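Long-range contacts in universal stress protein (PDB 7MQ5), which is of unknown function but, as a putative universal stress protein of the HUP clan, probably takes part in the bacterial response to stress: residues A140-N145 with V174-P179; S36-L41 with E63-S68; R130-G135 with A238-I243. All coordinates share one frame; numbering follows the deposited sequence. Where two conformers were deposited one is given.

Contact 1: A140-N145 with V174-P179; sequences AVDVGN and VISAHP
Val141 and Val174 meet at the packed end of this contact, CG2 of the first 3.7 Å from CG1 of the second, where two parallel neighbours of the sheet run side by side. The backbone link here is Val141 N to Ile175 O, 3.0 Å and nearly straight. Ala140 CB and Ile175 CG2 touch on the sheet face covered by helix 225-236, whereas Val141 and Ser176 face helices 148-167 and 193-211.

Past Val141 the first segment leaves the sheet in a type I turn from Asp142 to Asn145, and side chains take over the pairing. OG of Ser176, placed anti to its backbone N (chi1 -179°), receives Val143 N at 3.0 Å, while Val143 CG2 lies against the same oxygen. A water donates to both Val141 O and Ala177 O, linking the two backbones where the strands diverge.

The partly exposed end is polar. His178 ND1 gives its proton to the syn lone pair of Asp142 OD1 at 3.1 Å, in the ring plane, with carboxylate and imidazole turned 75° apart. Gly144 N reaches the same oxygen from above the carboxylate plane, closing an Asx turn. Two donors thus grip OD1 and restrain the rotation of the carboxylate, and the carboxylate would in turn be expected to stabilise a protonated His178 where the beta-alpha-beta unit meets solvent.

Contact 2: S36-L41 with E63-S68; sequences SHLHLL and EGYSVS
Ser68 OG sits between two imidazoles, 2.8 Å from His37 NE2 and 2.7 Å from His39 ND1, and is hydrogen-bonded to both. With chi1 at 57°, OG lies between its own backbone N and carbonyl carbon, where it meets both rings. The other nitrogen of the His37 ring, ND1, bonds to Ser66 OG at 2.7 Å, near the ring plane, so this imidazole spans two serines of the facing chain. Its CE1 lies 3.4 Å from Val67 C, between the two serines.

Backbone bonds join strand 37-43 to the edge strand 67-72 in parallel register. Leu38 N binds Ser66 O, Ser68 N returns to Leu38 O, and Leu40 N binds Ser68 O at 2.8 Å. Ahead of the paired residues, a water donates to Ser36 O and accepts from Ser66 N, continuing the link by solvent.

Apolar contacts lie on the other face, beside helices 22-34 and 50-62. Leu40 CG touches Val67 CG1 at 4.0 Å, and Leu38 CD1 comes obliquely to Tyr65 CD1; the phenol hydroxyl is bonded to Gln28 O.

The polar side chains form one hydrogen-bonded chain, Glu84-His39-Ser68-His37-Ser66, whose proton directions are not fixed. Proximity to the Glu84 carboxylate would probably favour a proton on His39 NE2; a neutral His39 would then accept at ND1 from Ser68 OG.

Contact 3: R130-G135 with A238-I243; sequences RPWTGG and AVVTVI
Arg130 reaches the backbone of Ala238 through its guanidinium, NH2 donating to Ala238 O at 3.0 Å. The carbonyl lies near the guanidinium plane, but the nitrogen stands above the carbonyl plane, 36° out of it. A bend at chi3 (-76°) turns NE off the line of the extended side chain, and the group is fixed further by a salt bridge from NH1 to Asp237 and a bond from NE to Thr128. Val239 CG2 lies over one guanidinium face, offset toward the rim.

The same methyl packs against the backbone of the next residue, 3.6 Å from Pro131 O.

Trp132 meets two valines. Val240 CG2 sits over the face of its five-membered ring, 3.4 Å from the centroid and 24° off the normal, a CH-pi contact centred near CE2 and NE1. Val239, which Arg130, Pro131 and Gly135 touch as well, crosses the indole at about a right angle, CG2 being 3.8 Å from CD1. The indole NE1 bonds to Asp270 on the adjoining strand, and helix 22-34 also packs on this side chain.

A type II turn from Trp132 to Gly135, closed by Gly135 N to Trp132 O, brings the chain back, and Gly135 CA approaches Val239 CG1 at 4.2 Å. Carboxylates thus fasten both the guanidinium and the indole, so that polar bonds hold the linker while Val239 packs against both groups and Val240 covers the indole face.

From the N terminus, contact 2 comes first, closing the crossover through helix 50-62 and tying edge strand 67-72 to strand 37-43. It is complete before the other two begin. Contact 3 then opens in the linker after strand 123-126 and closes about a hundred residues later on strand 240-244. Within that span lies contact 1, which closes the crossover through helix 148-167 by pairing strands 136-141 and 171-178. Contacts 1 and 3 touch, Ala140 N lying 3.0 Å from Val242 O, a probable hydrogen bond between neighbouring strands. Contacts 1 and 2 lie on opposite sides of the chain's centre, their centres 36 Å apart, yet all three reach one continuous mixed sheet.

Contact 1: A140-N145 with V174-P179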
loop_
_atom_site.group_PDB
_atom_site.type_symbol
_atom_site.label_atom_id
_atom_site.label_comp_id
_atom_site.label_asym_id
_atom_site.label_seq_id
_atom_site.Cartn_x
_atom_site.Cartn_y
_atom_site.Cartn_z
ATOM N N ALA A 140 -8.534 5.886 1.793
ATOM C CA ALA A 140 -8.551 6.972 2.795
ATOM C C ALA A 140 -8.130 8.286 2.133
ATOM O O ALA A 140 -7.023 8.364 1.594
ATOM C CB ALA A 140 -7.643 6.636 3.954
ATOM N N VAL A 141 -9.005 9.284 2.179
ATOM C CA VAL A 141 -8.719 10.629 1.617
ATOM C C VAL A 141 -9.187 11.701 2.615
ATOM O O VAL A 141 -9.667 11.352 3.721
ATOM C CB VAL A 141 -9.422 10.780 0.257
ATOM C CG1 VAL A 141 -8.956 9.733 -0.747
ATOM C CG2 VAL A 141 -10.936 10.747 0.422
ATOM N N ASP A 142 -8.929 12.962 2.291
ATOM C CA ASP A 142 -9.502 14.101 3.061
ATOM C C ASP A 142 -10.104 15.033 2.013
ATOM O O ASP A 142 -9.361 15.841 1.446
ATOM C CB ASP A 142 -8.492 14.803 3.976
ATOM C CG ASP A 142 -9.095 15.956 4.779
ATOM O OD1 ASP A 142 -10.280 16.295 4.543
ATOM O OD2 ASP A 142 -8.380 16.510 5.640
ATOM N N VAL A 143 -11.396 14.865 1.738
ATOM C CA VAL A 143 -12.074 15.665 0.674
ATOM C C VAL A 143 -12.045 17.164 1.025
ATOM O O VAL A 143 -12.249 17.968 0.109
ATOM C CB VAL A 143 -13.506 15.150 0.420
ATOM C CG1 VAL A 143 -13.523 13.656 0.117
ATOM C CG2 VAL A 143 -14.450 15.469 1.565
ATOM N N GLY A 144 -11.738 17.519 2.279
ATOM C CA GLY A 144 -11.665 18.929 2.705
ATOM C C GLY A 144 -10.450 19.668 2.156
ATOM O O GLY A 144 -10.340 20.867 2.446
ATOM N N ASN A 145 -9.563 18.999 1.406
ATOM C CA ASN A 145 -8.366 19.689 0.840
ATOM C C ASN A 145 -8.236 19.344 -0.649
ATOM O O ASN A 145 -8.081 18.143 -0.952
ATOM C CB ASN A 145 -7.091 19.330 1.607
ATOM C CG ASN A 145 -5.881 20.134 1.174
ATOM O OD1 ASN A 145 -5.778 20.555 0.021
ATOM N ND2 ASN A 145 -4.946 20.336 2.087
ATOM N N VAL A 174 -14.889 4.508 0.580
ATOM C CA VAL A 174 -13.987 5.661 0.842
ATOM C C VAL A 174 -14.259 6.220 2.239
ATOM O O VAL A 174 -15.425 6.370 2.597
ATOM C CB VAL A 174 -14.188 6.758 -0.215
ATOM C CG1 VAL A 174 -13.296 7.960 0.047
ATOM C CG2 VAL A 174 -13.976 6.225 -1.621
ATOM N N ILE A 175 -13.199 6.498 2.992
ATOM C CA ILE A 175 -13.313 7.193 4.306
ATOM C C ILE A 175 -12.631 8.552 4.157
ATOM O O ILE A 175 -11.460 8.615 3.724
ATOM C CB ILE A 175 -12.743 6.376 5.490
ATOM C CG1 ILE A 175 -12.792 7.147 6.821
ATOM C CG2 ILE A 175 -11.335 5.901 5.203
ATOM C CD1 ILE A 175 -14.156 7.600 7.253
ATOM N N SER A 176 -13.396 9.595 4.448
ATOM C CA SER A 176 -12.881 10.977 4.489
ATOM C C SER A 176 -12.972 11.436 5.937
ATOM O O SER A 176 -14.091 11.517 6.456
ATOM C CB SER A 176 -13.643 11.902 3.581
ATOM O OG SER A 176 -13.101 13.214 3.637
ATOM N N ALA A 177 -11.828 11.649 6.563
ATOM C CA ALA A 177 -11.784 12.094 7.967
ATOM C C ALA A 177 -11.245 13.515 7.965
ATOM O O ALA A 177 -10.078 13.721 7.567
ATOM C CB ALA A 177 -10.947 11.154 8.795
ATOM N N HIS A 178 -12.116 14.448 8.331
ATOM C CA HIS A 178 -11.802 15.896 8.363
ATOM C C HIS A 178 -11.742 16.343 9.822
ATOM O O HIS A 178 -12.628 16.000 10.604
ATOM C CB HIS A 178 -12.855 16.639 7.531
ATOM C CG HIS A 178 -12.537 18.070 7.286
ATOM N ND1 HIS A 178 -11.620 18.463 6.332
ATOM C CD2 HIS A 178 -13.027 19.200 7.839
ATOM C CE1 HIS A 178 -11.542 19.779 6.323
ATOM N NE2 HIS A 178 -12.398 20.254 7.238
ATOM N N PRO A 179 -10.678 17.062 10.256
ATOM C CA PRO A 179 -10.582 17.527 11.640
ATOM C C PRO A 179 -11.803 18.351 12.077
ATOM O O PRO A 179 -12.349 19.074 11.256
ATOM C CB PRO A 179 -9.322 18.409 11.651
ATOM C CG PRO A 179 -8.489 17.886 10.496
ATOM C CD PRO A 179 -9.493 17.421 9.460
HETATM O O HOH W 1 -8.604 11.638 6.393
#

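Contact 2: S36-L41 with E63-S68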
loop_
_atom_site.group_PDB
_atom_site.type_symbol
_atom_site.label_atom_id
_atom_site.label_comp_id
_atom_site.label_asym_id
_atom_site.label_seq_id
_atom_site.Cartn_x
_atom_site.Cartn_y
_atom_site.Cartn_z
ATOM N N SER A 36 1.579 -8.471 -15.188
ATOM C CA SER A 36 2.838 -7.857 -14.688
ATOM C C SER A 36 3.891 -8.940 -14.465
ATOM O O SER A 36 3.526 -10.102 -14.192
ATOM C CB SER A 36 2.599 -7.108 -13.397
ATOM O OG SER A 36 3.817 -6.618 -12.842
ATOM N N HIS A 37 5.149 -8.541 -14.567
ATOM C CA HIS A 37 6.277 -9.450 -14.279
ATOM C C HIS A 37 6.418 -9.563 -12.759
ATOM O O HIS A 37 6.173 -8.567 -12.054
ATOM C CB HIS A 37 7.544 -8.864 -14.890
ATOM C CG HIS A 37 8.741 -9.689 -14.596
ATOM N ND1 HIS A 37 9.039 -10.834 -15.310
ATOM C CD2 HIS A 37 9.693 -9.561 -13.652
ATOM C CE1 HIS A 37 10.129 -11.372 -14.795
ATOM N NE2 HIS A 37 10.549 -10.616 -13.781
ATOM N N LEU A 38 6.765 -10.752 -12.280
ATOM C CA LEU A 38 7.049 -10.972 -10.847
ATOM C C LEU A 38 8.542 -11.222 -10.655
ATOM O O LEU A 38 9.077 -12.176 -11.266
ATOM C CB LEU A 38 6.269 -12.178 -10.324
ATOM C CG LEU A 38 4.749 -12.094 -10.468
ATOM C CD1 LEU A 38 4.095 -13.324 -9.847
ATOM C CD2 LEU A 38 4.195 -10.819 -9.840
ATOM N N HIS A 39 9.191 -10.408 -9.823
ATOM C CA HIS A 39 10.591 -10.659 -9.409
ATOM C C HIS A 39 10.570 -11.123 -7.956
ATOM O O HIS A 39 10.186 -10.343 -7.067
ATOM C CB HIS A 39 11.458 -9.427 -9.605
ATOM C CG HIS A 39 12.887 -9.696 -9.278
ATOM N ND1 HIS A 39 13.673 -10.496 -10.081
ATOM C CD2 HIS A 39 13.666 -9.289 -8.252
ATOM C CE1 HIS A 39 14.882 -10.556 -9.557
ATOM N NE2 HIS A 39 14.902 -9.826 -8.437
ATOM N N LEU A 40 10.951 -12.374 -7.732
ATOM C CA LEU A 40 10.930 -12.962 -6.374
ATOM C C LEU A 40 12.297 -12.768 -5.721
ATOM O O LEU A 40 13.310 -13.207 -6.299
ATOM C CB LEU A 40 10.588 -14.451 -6.452
ATOM C CG LEU A 40 9.430 -14.849 -7.364
ATOM C CD1 LEU A 40 9.138 -16.336 -7.244
ATOM C CD2 LEU A 40 8.182 -14.033 -7.083
ATOM N N LEU A 41 12.304 -12.199 -4.527
ATOM C CA LEU A 41 13.570 -11.890 -3.832
ATOM C C LEU A 41 13.599 -12.563 -2.466
ATOM O O LEU A 41 12.658 -12.371 -1.676
ATOM C CB LEU A 41 13.695 -10.372 -3.663
ATOM C CG LEU A 41 14.830 -9.890 -2.758
ATOM C CD1 LEU A 41 16.188 -10.183 -3.387
ATOM C CD2 LEU A 41 14.678 -8.409 -2.429
ATOM N N GLU A 63 2.206 -21.804 -14.918
ATOM C CA GLU A 63 0.868 -21.203 -14.648
ATOM C C GLU A 63 0.656 -19.954 -15.524
ATOM O O GLU A 63 -0.424 -19.347 -15.409
ATOM C CB GLU A 63 0.713 -20.864 -13.163
ATOM C CG GLU A 63 0.642 -22.075 -12.246
ATOM C CD GLU A 63 0.566 -21.741 -10.763
ATOM O OE1 GLU A 63 0.449 -20.541 -10.425
ATOM O OE2 GLU A 63 0.626 -22.681 -9.945
ATOM N N GLY A 64 1.655 -19.548 -16.323
ATOM C CA GLY A 64 1.507 -18.406 -17.254
ATOM C C GLY A 64 2.142 -17.104 -16.785
ATOM O O GLY A 64 2.005 -16.093 -17.503
ATOM N N TYR A 65 2.833 -17.105 -15.648
ATOM C CA TYR A 65 3.433 -15.850 -15.140
ATOM C C TYR A 65 4.816 -15.632 -15.753
ATOM O O TYR A 65 5.527 -16.598 -16.070
ATOM C CB TYR A 65 3.562 -15.896 -13.615
ATOM C CG TYR A 65 2.244 -15.955 -12.886
ATOM C CD1 TYR A 65 1.519 -14.803 -12.639
ATOM C CD2 TYR A 65 1.707 -17.156 -12.456
ATOM C CE1 TYR A 65 0.301 -14.839 -11.988
ATOM C CE2 TYR A 65 0.489 -17.208 -11.797
ATOM C CZ TYR A 65 -0.224 -16.045 -11.571
ATOM O OH TYR A 65 -1.430 -16.077 -10.926
ATOM N N SER A 66 5.161 -14.357 -15.914
ATOM C CA SER A 66 6.533 -13.916 -16.254
ATOM C C SER A 66 7.267 -13.769 -14.913
ATOM O O SER A 66 6.782 -13.000 -14.066
ATOM C CB SER A 66 6.496 -12.628 -17.021
ATOM O OG SER A 66 7.804 -12.153 -17.309
ATOM N N VAL A 67 8.356 -14.514 -14.715
ATOM C CA VAL A 67 9.015 -14.561 -13.381
ATOM C C VAL A 67 10.536 -14.522 -13.500
ATOM O O VAL A 67 11.104 -15.181 -14.378
ATOM C CB VAL A 67 8.617 -15.848 -12.634
ATOM C CG1 VAL A 67 9.147 -15.863 -11.206
ATOM C CG2 VAL A 67 7.118 -16.085 -12.656
ATOM N N SER A 68 11.164 -13.801 -12.585
ATOM C CA SER A 68 12.630 -13.836 -12.366
ATOM C C SER A 68 12.829 -13.960 -10.855
ATOM O O SER A 68 11.889 -13.686 -10.081
ATOM C CB SER A 68 13.366 -12.654 -12.954
ATOM O OG SER A 68 12.877 -11.427 -12.450
HETATM O O HOH W 2 3.134 -12.463 -15.180
#

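Contact 3: R130-G135 with A238-I243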
loop_
_atom_site.group_PDB
_atom_site.type_symbol
_atom_site.label_atom_id
_atom_site.label_comp_id
_atom_site.label_asym_id
_atom_site.label_seq_id
_atom_site.Cartn_x
_atom_site.Cartn_y
_atom_site.Cartn_z
ATOM N N ARG A 130 -6.746 -13.268 4.950
ATOM C CA ARG A 130 -8.035 -13.340 4.221
ATOM C C ARG A 130 -7.803 -13.103 2.733
ATOM O O ARG A 130 -7.021 -12.235 2.357
ATOM C CB ARG A 130 -9.008 -12.294 4.758
ATOM C CG ARG A 130 -9.507 -12.570 6.166
ATOM C CD ARG A 130 -10.394 -11.419 6.585
ATOM N NE ARG A 130 -9.606 -10.241 6.935
ATOM C CZ ARG A 130 -9.966 -8.978 6.705
ATOM N NH1 ARG A 130 -11.063 -8.709 6.022
ATOM N NH2 ARG A 130 -9.186 -7.991 7.100
ATOM N N PRO A 131 -8.491 -13.841 1.835
ATOM C CA PRO A 131 -8.362 -13.577 0.406
ATOM C C PRO A 131 -8.943 -12.199 0.049
ATOM O O PRO A 131 -9.863 -11.735 0.687
ATOM C CB PRO A 131 -9.185 -14.701 -0.245
ATOM C CG PRO A 131 -10.160 -15.117 0.831
ATOM C CD PRO A 131 -9.400 -14.959 2.131
ATOM N N TRP A 132 -8.394 -11.566 -0.977
ATOM C CA TRP A 132 -8.984 -10.287 -1.446
ATOM C C TRP A 132 -10.310 -10.513 -2.172
ATOM O O TRP A 132 -11.159 -9.628 -2.105
ATOM C CB TRP A 132 -8.028 -9.611 -2.416
ATOM C CG TRP A 132 -6.867 -8.936 -1.773
ATOM C CD1 TRP A 132 -6.431 -9.040 -0.483
ATOM C CD2 TRP A 132 -5.918 -8.110 -2.456
ATOM N NE1 TRP A 132 -5.311 -8.276 -0.307
ATOM C CE2 TRP A 132 -4.955 -7.719 -1.503
ATOM C CE3 TRP A 132 -5.783 -7.672 -3.777
ATOM C CZ2 TRP A 132 -3.886 -6.884 -1.830
ATOM C CZ3 TRP A 132 -4.734 -6.840 -4.095
ATOM C CH2 TRP A 132 -3.797 -6.464 -3.135
ATOM N N THR A 133 -10.420 -11.626 -2.900
ATOM C CA THR A 133 -11.579 -11.854 -3.793
ATOM C C THR A 133 -12.883 -11.713 -3.014
ATOM O O THR A 133 -13.062 -12.369 -1.959
ATOM C CB THR A 133 -11.435 -13.181 -4.540
ATOM O OG1 THR A 133 -10.253 -13.079 -5.333
ATOM C CG2 THR A 133 -12.615 -13.504 -5.428
ATOM N N GLY A 134 -13.756 -10.855 -3.533
ATOM C CA GLY A 134 -15.078 -10.640 -2.929
ATOM C C GLY A 134 -15.060 -9.763 -1.691
ATOM O O GLY A 134 -16.144 -9.566 -1.119
ATOM N N GLY A 135 -13.907 -9.228 -1.290
ATOM C CA GLY A 135 -13.874 -8.435 -0.047
ATOM C C GLY A 135 -14.214 -6.968 -0.248
ATOM O O GLY A 135 -14.824 -6.605 -1.272
ATOM N N ALA A 238 -12.610 -4.407 6.138
ATOM C CA ALA A 238 -11.846 -4.184 4.889
ATOM C C ALA A 238 -10.671 -5.164 4.822
ATOM O O ALA A 238 -10.002 -5.393 5.858
ATOM C CB ALA A 238 -11.352 -2.761 4.827
ATOM N N VAL A 239 -10.382 -5.653 3.623
ATOM C CA VAL A 239 -9.244 -6.590 3.416
ATOM C C VAL A 239 -8.017 -5.813 2.913
ATOM O O VAL A 239 -6.890 -6.285 3.143
ATOM C CB VAL A 239 -9.670 -7.747 2.501
ATOM C CG1 VAL A 239 -9.951 -7.314 1.072
ATOM C CG2 VAL A 239 -8.672 -8.885 2.562
ATOM N N VAL A 240 -8.232 -4.658 2.280
ATOM C CA VAL A 240 -7.132 -3.755 1.849
ATOM C C VAL A 240 -7.549 -2.327 2.178
ATOM O O VAL A 240 -8.702 -1.980 1.894
ATOM C CB VAL A 240 -6.827 -3.837 0.335
ATOM C CG1 VAL A 240 -5.740 -2.846 -0.064
ATOM C CG2 VAL A 240 -6.485 -5.241 -0.111
ATOM N N THR A 241 -6.623 -1.547 2.732
ATOM C CA THR A 241 -6.811 -0.092 2.912
ATOM C C THR A 241 -5.697 0.583 2.110
ATOM O O THR A 241 -4.535 0.199 2.251
ATOM C CB THR A 241 -6.803 0.329 4.389
ATOM O OG1 THR A 241 -7.819 -0.395 5.086
ATOM C CG2 THR A 241 -7.066 1.806 4.561
ATOM N N VAL A 242 -6.054 1.572 1.309
ATOM C CA VAL A 242 -5.091 2.356 0.502
ATOM C C VAL A 242 -4.970 3.724 1.158
ATOM O O VAL A 242 -6.002 4.403 1.352
ATOM C CB VAL A 242 -5.535 2.472 -0.961
ATOM C CG1 VAL A 242 -4.476 3.224 -1.756
ATOM C CG2 VAL A 242 -5.835 1.107 -1.568
ATOM N N ILE A 243 -3.743 4.102 1.506
ATOM C CA ILE A 243 -3.480 5.399 2.174
ATOM C C ILE A 243 -2.334 6.117 1.469
ATOM O O ILE A 243 -1.550 5.483 0.723
ATOM C CB ILE A 243 -3.150 5.217 3.670
ATOM C CG1 ILE A 243 -1.776 4.571 3.879
ATOM C CG2 ILE A 243 -4.254 4.462 4.396
ATOM C CD1 ILE A 243 -1.341 4.525 5.322
#